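Endo-beta-1,4-glucanase (PDB 5H4U) hydrolyses internal beta-1,4-glucosidic linkages in carboxymethylcellulose, lichenan and barley beta-glucan, releasing mainly cellobiose, cellotriose and cellotetraose from carboxymethylcellulose. Local coordinates at residues C35-A41 with E99-C104; I170-C176 with C187-F191. Residue numbers count along the deposited sequence, not the author numbering.

Contact 1: residues C35-A41 with E99-C104; sequences CSWGGKA and ESQTCC
Residues 35-41 leave a 3-10 turn at Cys35-Ser36 and bow outward through Trp37-Gly39. The return at Lys40-Ala41 meets the short helix 99-102, while Cys35 at the other end meets Cys103, just past it. CA atoms pair Cys35 with Cys103 (5.5 Å) and Ala41 with Ser100 (4.3 Å). At the first end lies a disulfide, Cys35 SG to Cys103 SG 2.0 Å, chi3 -83°, with Cys35 in m. At the second, the Ala41 methyl is the bump: its CB fills a hollow at the helix end, 3.9 Å from Glu99 O, 3.8 Å from Ser100 O and 3.9 Å from Cys103 CB. Lys40 O rests on Ser100 CA (3.4 Å, a CA-H...O contact). Lys40, chi1 m, reaches over to Glu99 (m, t) in a salt bridge, NZ to OE1 2.9 Å, although the position of OE1 is less certain; Glu99 OE2 hydrogen-bonds Thr128 and Ser34. Cys103 N hydrogen-bonds Glu99 O (2.9 Å), and Cys103 then leaves helical angles. Cys104, disulfide-bonded to Cys219, brings SG to 4.3 Å from Cys35 CB. Such cross-linking of a long loop to the segment entering strand 106-111 fits the disulfide-rich double-psi beta-barrel domain of family 45 glycoside hydrolases.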
ATOM      1  N   CYS A  35       5.377   1.357   9.087  1.00  9.98           N
ATOM      2  CA  CYS A  35       4.743   0.649  10.194  1.00 10.28           C
ATOM      3  C   CYS A  35       5.326  -0.746  10.396  1.00 10.95           C
ATOM      4  O   CYS A  35       4.823  -1.503  11.240  1.00 10.36           O
ATOM      5  CB  CYS A  35       3.233   0.535   9.971  1.00  9.68           C
ATOM      6  SG  CYS A  35       2.380   2.106   9.747  1.00  9.85           S
ATOM      7  N   SER A  36       6.353  -1.108   9.623  1.00 10.84           N
ATOM      8  CA  SER A  36       7.050  -2.367   9.800  1.00 10.76           C
ATOM      9  C   SER A  36       8.143  -2.297  10.865  1.00 10.60           C
ATOM     10  O   SER A  36       8.781  -3.313  11.131  1.00 10.93           O
ATOM     11  CB  SER A  36       7.637  -2.828   8.467  1.00 10.07           C
ATOM     12  N   TRP A  37       8.369  -1.149  11.493  1.00 10.52           N
ATOM     13  CA  TRP A  37       9.271  -1.123  12.639  1.00 10.55           C
ATOM     14  C   TRP A  37       8.487  -1.330  13.931  1.00 11.19           C
ATOM     15  O   TRP A  37       7.283  -1.066  14.015  1.00 10.96           O
ATOM     16  CB  TRP A  37      10.050   0.186  12.729  1.00  9.86           C
ATOM     17  CG  TRP A  37      10.776   0.545  11.500  1.00  9.91           C
ATOM     18  CD1 TRP A  37      10.311   1.298  10.498  1.00  9.61           C
ATOM     19  CD2 TRP A  37      12.117   0.166  11.135  1.00 10.35           C
ATOM     20  NE1 TRP A  37      11.254   1.416   9.512  1.00  9.37           N
ATOM     21  CE2 TRP A  37      12.380   0.735   9.880  1.00  9.77           C
ATOM     22  CE3 TRP A  37      13.119  -0.595  11.748  1.00 10.11           C
ATOM     23  CZ2 TRP A  37      13.599   0.570   9.216  1.00  9.75           C
ATOM     24  CZ3 TRP A  37      14.327  -0.753  11.090  1.00 10.24           C
ATOM     25  CH2 TRP A  37      14.555  -0.172   9.838  1.00 10.09           C
ATOM     26  N   GLY A  38       9.190  -1.831  14.940  1.00 12.21           N
ATOM     27  CA  GLY A  38       8.607  -1.924  16.259  1.00 12.65           C
ATOM     28  C   GLY A  38       8.523  -0.568  16.927  1.00 11.23           C
ATOM     29  O   GLY A  38       9.255   0.364  16.604  1.00 11.49           O
ATOM     30  N   GLY A  39       7.577  -0.439  17.846  1.00 10.66           N
ATOM     31  CA  GLY A  39       7.468   0.785  18.602  1.00 11.44           C
ATOM     32  C   GLY A  39       6.762   1.936  17.923  1.00 11.67           C
ATOM     33  O   GLY A  39       6.810   3.057  18.444  1.00 11.83           O
ATOM     34  N   LYS A  40       6.114   1.713  16.779  1.00 11.47           N
ATOM     35  CA  LYS A  40       5.402   2.800  16.121  1.00 11.85           C
ATOM     36  C   LYS A  40       3.938   2.879  16.523  1.00 11.34           C
ATOM     37  O   LYS A  40       3.319   3.936  16.380  1.00 11.36           O
ATOM     38  CB  LYS A  40       5.489   2.653  14.602  1.00 11.36           C
ATOM     39  CG  LYS A  40       6.897   2.772  14.090  1.00 11.61           C
ATOM     40  CD  LYS A  40       7.230   4.138  13.596  1.00 11.47           C
ATOM     41  CE  LYS A  40       8.516   4.062  12.786  1.00 11.68           C
ATOM     42  NZ  LYS A  40       8.424   4.776  11.465  1.00 11.79           N
ATOM     43  N   ALA A  41       3.364   1.784  16.983  1.00 11.25           N
ATOM     44  CA  ALA A  41       2.030   1.829  17.542  1.00 11.54           C
ATOM     45  C   ALA A  41       1.861   0.610  18.422  1.00 12.36           C
ATOM     46  O   ALA A  41       2.614  -0.362  18.319  1.00 12.73           O
ATOM     47  CB  ALA A  41       0.957   1.870  16.455  1.00 10.95           C
ATOM     48  N   GLU A  99       1.674   8.414  13.882  1.00 11.59           N
ATOM     49  CA  GLU A  99       1.696   7.003  13.496  1.00 11.61           C
ATOM     50  C   GLU A  99       1.091   6.118  14.584  1.00 11.53           C
ATOM     51  O   GLU A  99       0.547   5.048  14.285  1.00 11.63           O
ATOM     52  CB  GLU A  99       3.124   6.539  13.158  1.00 11.21           C
ATOM     53  CG  GLU A  99       3.673   7.126  11.851  1.00 11.58           C
ATOM     54  CD  GLU A  99       4.892   6.377  11.259  1.00 11.74           C
ATOM     55  OE1 GLU A  99       5.829   6.009  11.994  1.00 11.29           O
ATOM     56  OE2 GLU A  99       4.903   6.147  10.026  1.00 11.62           O
ATOM     57  N   SER A 100       1.150   6.541  15.844  1.00 10.77           N
ATOM     58  CA  SER A 100       0.499   5.745  16.865  1.00 10.77           C
ATOM     59  C   SER A 100      -0.995   5.614  16.604  1.00 11.24           C
ATOM     60  O   SER A 100      -1.608   4.629  17.023  1.00 11.10           O
ATOM     61  CB  SER A 100       0.763   6.357  18.234  1.00 10.99           C
ATOM     62  OG  SER A 100       0.387   7.720  18.251  1.00 11.71           O
ATOM     63  N   GLN A 101      -1.579   6.540  15.856  1.00 11.29           N
ATOM     64  CA  GLN A 101      -2.998   6.463  15.556  1.00 11.70           C
ATOM     65  C   GLN A 101      -3.317   5.865  14.195  1.00 11.15           C
ATOM     66  O   GLN A 101      -4.446   5.415  13.995  1.00 11.83           O
ATOM     67  CB  GLN A 101      -3.611   7.867  15.613  1.00 13.02           C
ATOM     68  CG  GLN A 101      -4.340   8.221  16.885  1.00 13.48           C
ATOM     69  CD  GLN A 101      -5.348   9.299  16.609  1.00 15.72           C
ATOM     70  OE1 GLN A 101      -6.445   9.020  16.077  1.00 16.02           O
ATOM     71  NE2 GLN A 101      -4.978  10.560  16.918  1.00 16.02           N
ATOM     72  N   THR A 102      -2.360   5.807  13.273  1.00 11.09           N
ATOM     73  CA  THR A 102      -2.640   5.342  11.920  1.00 10.54           C
ATOM     74  C   THR A 102      -2.010   4.002  11.585  1.00  9.99           C
ATOM     75  O   THR A 102      -2.564   3.274  10.763  1.00  9.48           O
ATOM     76  CB  THR A 102      -2.182   6.374  10.880  1.00 10.58           C
ATOM     77  OG1 THR A 102      -0.779   6.603  11.006  1.00 11.34           O
ATOM     78  CG2 THR A 102      -2.909   7.677  11.082  1.00 11.71           C
ATOM     79  N   CYS A 103      -0.885   3.655  12.202  1.00  9.53           N
ATOM     80  CA  CYS A 103      -0.181   2.441  11.825  1.00  9.55           C
ATOM     81  C   CYS A 103      -1.027   1.203  12.088  1.00  9.75           C
ATOM     82  O   CYS A 103      -1.477   0.959  13.216  1.00  9.40           O
ATOM     83  CB  CYS A 103       1.162   2.352  12.545  1.00  9.92           C
ATOM     84  SG  CYS A 103       2.541   3.069  11.547  1.00 13.44           S
ATOM     85  N   CYS A 104      -1.272   0.453  11.012  1.00  9.39           N
ATOM     86  CA  CYS A 104      -2.075  -0.763  10.995  1.00  9.93           C
ATOM     87  C   CYS A 104      -3.545  -0.512  11.286  1.00  9.36           C
ATOM     88  O   CYS A 104      -4.279  -1.447  11.599  1.00  9.77           O
ATOM     89  CB  CYS A 104      -1.502  -1.812  11.952  1.00  9.99           C
ATOM     90  SG  CYS A 104       0.231  -2.060  11.592  1.00 10.15           S
TER

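Contact 2: residues I170-C176 with C187-F191; sequences ISSQSEC and CNWRF
A single backbone carbonyl, Ile170 O, receives both terminal nitrogens of Arg190: NH1 at 2.9 Å (N-H...O angle 131°) and NH2 at 3.0 Å (129°, weak), with the oxygen near the guanidinium plane. The nearly extended arginine (chi1 to chi3 all t) also hydrogen-bonds Asn196 through NH2. Residues 170-172 are non-helical, Ile170 having phi/psi -83/165 and Ser172 -138/145; a 3-10 segment then starts at Gln173 and runs on beyond Cys176, with Glu175 N to Ser172 O 3.0 Å and Cys176 N to Gln173 O 2.9 Å. The partner, 187-191, lies on helix 184-191. CA atoms pair Gln173 with Phe191 (6.2 Å) and Cys176 with Cys187 (6.0 Å). Cys176 (m) and Cys187 (t) join in a disulfide, SG to SG 2.1 Å, chi3 -94°. With just ten residues between the segments, it closes a small covalent loop outside the strands of the family 45 beta-barrel, fastening the turn to the helix away from Asp29 and Asp138, the probable nucleophile and proton donor. Phe191 (m) wedges its ring against the bend at 172-173. Over one face, Gln173 CB makes a CH-pi contact 4.1 Å from the Phe191 ring centroid, 28° off the normal, and Ser172 C lies 3.5 Å from Phe191 CZ. At the ring edge, Cys176 SG makes a sulfur-aromatic contact, 5.1 Å from the Phe191 ring centroid and 76° off the normal. Ile170 (p, t) brings CD1 against both Phe191 CE2 (3.9 Å) and Cys187 SG (3.5 Å). Towards solvent, Gln173, with chi1 t and chi2 m, donates NE2 to Asn188 OD1 at 2.9 Å and 160°.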
ATOM      1  N   ILE A 170       3.011   2.581 -15.012  1.00 10.50           N
ATOM      2  CA  ILE A 170       2.792   2.133 -16.371  1.00 10.91           C
ATOM      3  C   ILE A 170       1.444   2.649 -16.855  1.00 10.60           C
ATOM      4  O   ILE A 170       0.589   3.041 -16.071  1.00 10.73           O
ATOM      5  CB  ILE A 170       2.860   0.596 -16.448  1.00 11.24           C
ATOM      6  CG1 ILE A 170       1.673  -0.016 -15.720  1.00 10.39           C
ATOM      7  CG2 ILE A 170       4.117   0.081 -15.788  1.00 10.43           C
ATOM      8  CD1 ILE A 170       1.623  -1.509 -15.784  1.00 11.20           C
ATOM      9  N   SER A 171       1.231   2.584 -18.162  1.00 11.51           N
ATOM     10  CA  SER A 171       0.023   3.141 -18.766  1.00 11.86           C
ATOM     11  C   SER A 171      -0.953   2.087 -19.250  1.00 12.36           C
ATOM     12  O   SER A 171      -2.138   2.393 -19.417  1.00 12.53           O
ATOM     13  CB  SER A 171       0.360   4.011 -19.977  1.00 12.32           C
ATOM     14  OG  SER A 171       1.171   5.101 -19.635  1.00 14.69           O
ATOM     15  N   SER A 172      -0.506   0.858 -19.432  1.00 12.29           N
ATOM     16  CA  SER A 172      -1.307  -0.128 -20.112  1.00 12.67           C
ATOM     17  C   SER A 172      -1.174  -1.431 -19.367  1.00 12.58           C
ATOM     18  O   SER A 172      -0.098  -1.761 -18.863  1.00 12.91           O
ATOM     19  CB  SER A 172      -0.827  -0.312 -21.543  1.00 13.18           C
ATOM     20  OG  SER A 172      -0.824   0.944 -22.188  1.00 14.44           O
ATOM     21  N   GLN A 173      -2.265  -2.177 -19.340  1.00 12.30           N
ATOM     22  CA  GLN A 173      -2.212  -3.516 -18.809  1.00 12.07           C
ATOM     23  C   GLN A 173      -1.246  -4.380 -19.603  1.00 13.20           C
ATOM     24  O   GLN A 173      -0.677  -5.322 -19.035  1.00 13.69           O
ATOM     25  CB  GLN A 173      -3.630  -4.085 -18.854  1.00 12.52           C
ATOM     26  CG  GLN A 173      -3.809  -5.459 -18.252  1.00 13.16           C
ATOM     27  CD  GLN A 173      -3.466  -6.558 -19.234  1.00 13.12           C
ATOM     28  OE1 GLN A 173      -3.469  -6.351 -20.448  1.00 13.73           O
ATOM     29  NE2 GLN A 173      -3.134  -7.724 -18.715  1.00 13.45           N
ATOM     30  N   SER A 174      -0.980  -4.027 -20.877  1.00 13.24           N
ATOM     31  CA  SER A 174       0.029  -4.742 -21.662  1.00 13.80           C
ATOM     32  C   SER A 174       1.407  -4.651 -21.011  1.00 13.96           C
ATOM     33  O   SER A 174       2.174  -5.622 -21.027  1.00 14.38           O
ATOM     34  CB  SER A 174       0.085  -4.209 -23.100  1.00 14.26           C
ATOM     35  OG  SER A 174       0.862  -3.021 -23.222  1.00 14.27           O
ATOM     36  N   GLU A 175       1.727  -3.510 -20.401  1.00 13.58           N
ATOM     37  CA  GLU A 175       3.008  -3.375 -19.728  1.00 14.08           C
ATOM     38  C   GLU A 175       3.062  -4.077 -18.375  1.00 14.23           C
ATOM     39  O   GLU A 175       4.143  -4.107 -17.762  1.00 14.24           O
ATOM     40  CB  GLU A 175       3.396  -1.905 -19.579  1.00 13.87           C
ATOM     41  CG  GLU A 175       3.583  -1.198 -20.895  1.00 13.77           C
ATOM     42  CD  GLU A 175       3.550   0.306 -20.770  1.00 15.34           C
ATOM     43  OE1 GLU A 175       2.432   0.851 -20.729  1.00 14.92           O
ATOM     44  OE2 GLU A 175       4.639   0.950 -20.687  1.00 17.60           O
ATOM     45  N   CYS A 176       1.965  -4.686 -17.911  1.00 13.53           N
ATOM     46  CA  CYS A 176       2.079  -5.494 -16.698  1.00 13.52           C
ATOM     47  C   CYS A 176       3.074  -6.641 -16.867  1.00 13.33           C
ATOM     48  O   CYS A 176       3.652  -7.082 -15.874  1.00 13.04           O
ATOM     49  CB  CYS A 176       0.706  -6.018 -16.283  1.00 12.89           C
ATOM     50  SG  CYS A 176      -0.270  -4.855 -15.260  1.00 15.24           S
ATOM     51  N   CYS A 187      -0.688  -5.606 -10.199  1.00 10.19           N
ATOM     52  CA  CYS A 187      -0.652  -4.800 -11.407  1.00 10.06           C
ATOM     53  C   CYS A 187      -1.975  -4.902 -12.142  1.00 10.19           C
ATOM     54  O   CYS A 187      -2.644  -3.890 -12.376  1.00 10.56           O
ATOM     55  CB  CYS A 187       0.507  -5.272 -12.284  1.00 10.25           C
ATOM     56  SG  CYS A 187       0.874  -4.241 -13.647  1.00 11.21           S
ATOM     57  N   ASN A 188      -2.419  -6.134 -12.418  1.00  9.98           N
ATOM     58  CA  ASN A 188      -3.635  -6.320 -13.207  1.00 10.29           C
ATOM     59  C   ASN A 188      -4.863  -5.772 -12.496  1.00  9.82           C
ATOM     60  O   ASN A 188      -5.762  -5.203 -13.136  1.00  9.65           O
ATOM     61  CB  ASN A 188      -3.796  -7.794 -13.575  1.00 10.38           C
ATOM     62  CG  ASN A 188      -2.952  -8.169 -14.795  1.00 12.20           C
ATOM     63  OD1 ASN A 188      -2.966  -7.467 -15.814  1.00 12.56           O
ATOM     64  ND2 ASN A 188      -2.143  -9.206 -14.662  1.00 12.46           N
ATOM     65  N   TRP A 189      -4.915  -5.928 -11.174  1.00  9.54           N
ATOM     66  CA  TRP A 189      -6.009  -5.368 -10.389  1.00  8.85           C
ATOM     67  C   TRP A 189      -6.226  -3.890 -10.699  1.00  8.81           C
ATOM     68  O   TRP A 189      -7.366  -3.415 -10.739  1.00  8.78           O
ATOM     69  CB  TRP A 189      -5.688  -5.590  -8.923  1.00  8.78           C
ATOM     70  CG  TRP A 189      -6.672  -5.138  -7.921  1.00  8.56           C
ATOM     71  CD1 TRP A 189      -7.629  -5.889  -7.312  1.00  8.08           C
ATOM     72  CD2 TRP A 189      -6.734  -3.832  -7.326  1.00  8.40           C
ATOM     73  NE1 TRP A 189      -8.304  -5.118  -6.397  1.00  8.51           N
ATOM     74  CE2 TRP A 189      -7.770  -3.855  -6.387  1.00  8.08           C
ATOM     75  CE3 TRP A 189      -6.021  -2.646  -7.518  1.00  8.27           C
ATOM     76  CZ2 TRP A 189      -8.116  -2.737  -5.640  1.00  8.14           C
ATOM     77  CZ3 TRP A 189      -6.364  -1.545  -6.782  1.00  8.13           C
ATOM     78  CH2 TRP A 189      -7.404  -1.592  -5.856  1.00  7.87           C
ATOM     79  N   ARG A 190      -5.149  -3.159 -10.973  1.00  8.86           N
ATOM     80  CA  ARG A 190      -5.279  -1.735 -11.237  1.00  9.09           C
ATOM     81  C   ARG A 190      -6.092  -1.453 -12.507  1.00  9.54           C
ATOM     82  O   ARG A 190      -6.778  -0.423 -12.596  1.00  8.81           O
ATOM     83  CB  ARG A 190      -3.888  -1.115 -11.327  1.00  9.16           C
ATOM     84  CG  ARG A 190      -3.873   0.325 -11.738  1.00  9.11           C
ATOM     85  CD  ARG A 190      -2.521   0.697 -12.256  1.00  9.24           C
ATOM     86  NE  ARG A 190      -2.575   1.943 -13.002  1.00  9.52           N
ATOM     87  CZ  ARG A 190      -1.541   2.480 -13.631  1.00  9.38           C
ATOM     88  NH1 ARG A 190      -0.351   1.899 -13.602  1.00  9.46           N
ATOM     89  NH2 ARG A 190      -1.710   3.598 -14.299  1.00  9.64           N
ATOM     90  N   PHE A 191      -6.033  -2.351 -13.492  1.00  9.60           N
ATOM     91  CA  PHE A 191      -6.750  -2.156 -14.736  1.00  9.61           C
ATOM     92  C   PHE A 191      -8.068  -2.902 -14.806  1.00 10.06           C
ATOM     93  O   PHE A 191      -8.852  -2.643 -15.727  1.00 10.43           O
ATOM     94  CB  PHE A 191      -5.878  -2.572 -15.919  1.00 10.54           C
ATOM     95  CG  PHE A 191      -4.647  -1.765 -16.050  1.00 10.46           C
ATOM     96  CD1 PHE A 191      -4.726  -0.500 -16.594  1.00 10.55           C
ATOM     97  CD2 PHE A 191      -3.426  -2.238 -15.617  1.00 10.26           C
ATOM     98  CE1 PHE A 191      -3.619   0.280 -16.720  1.00 10.59           C
ATOM     99  CE2 PHE A 191      -2.305  -1.451 -15.742  1.00 10.58           C
ATOM    100  CZ  PHE A 191      -2.404  -0.189 -16.295  1.00 10.49           C
TER

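Contact 1 closes at Cys104 before contact 2 opens at Ile170, so the two are in series along the chain. Their centres are 31 Å apart and their nearest atoms about 18 Å apart, on opposite sides of the chain's centre, and they do not touch. Both belong to the family 45 domain. Contact 1 joins the loop between strands 19-27 and 80-82 to helix 99-102, just ahead of strand 106-111; contact 2 joins the loop after helix 152-156 to helix 184-191, which precedes strand 201-207. Strands 106-111 and 201-207 pair antiparallel in the same sheet. Separate disulfides thus fasten long connections at two distant places around one shared barrel.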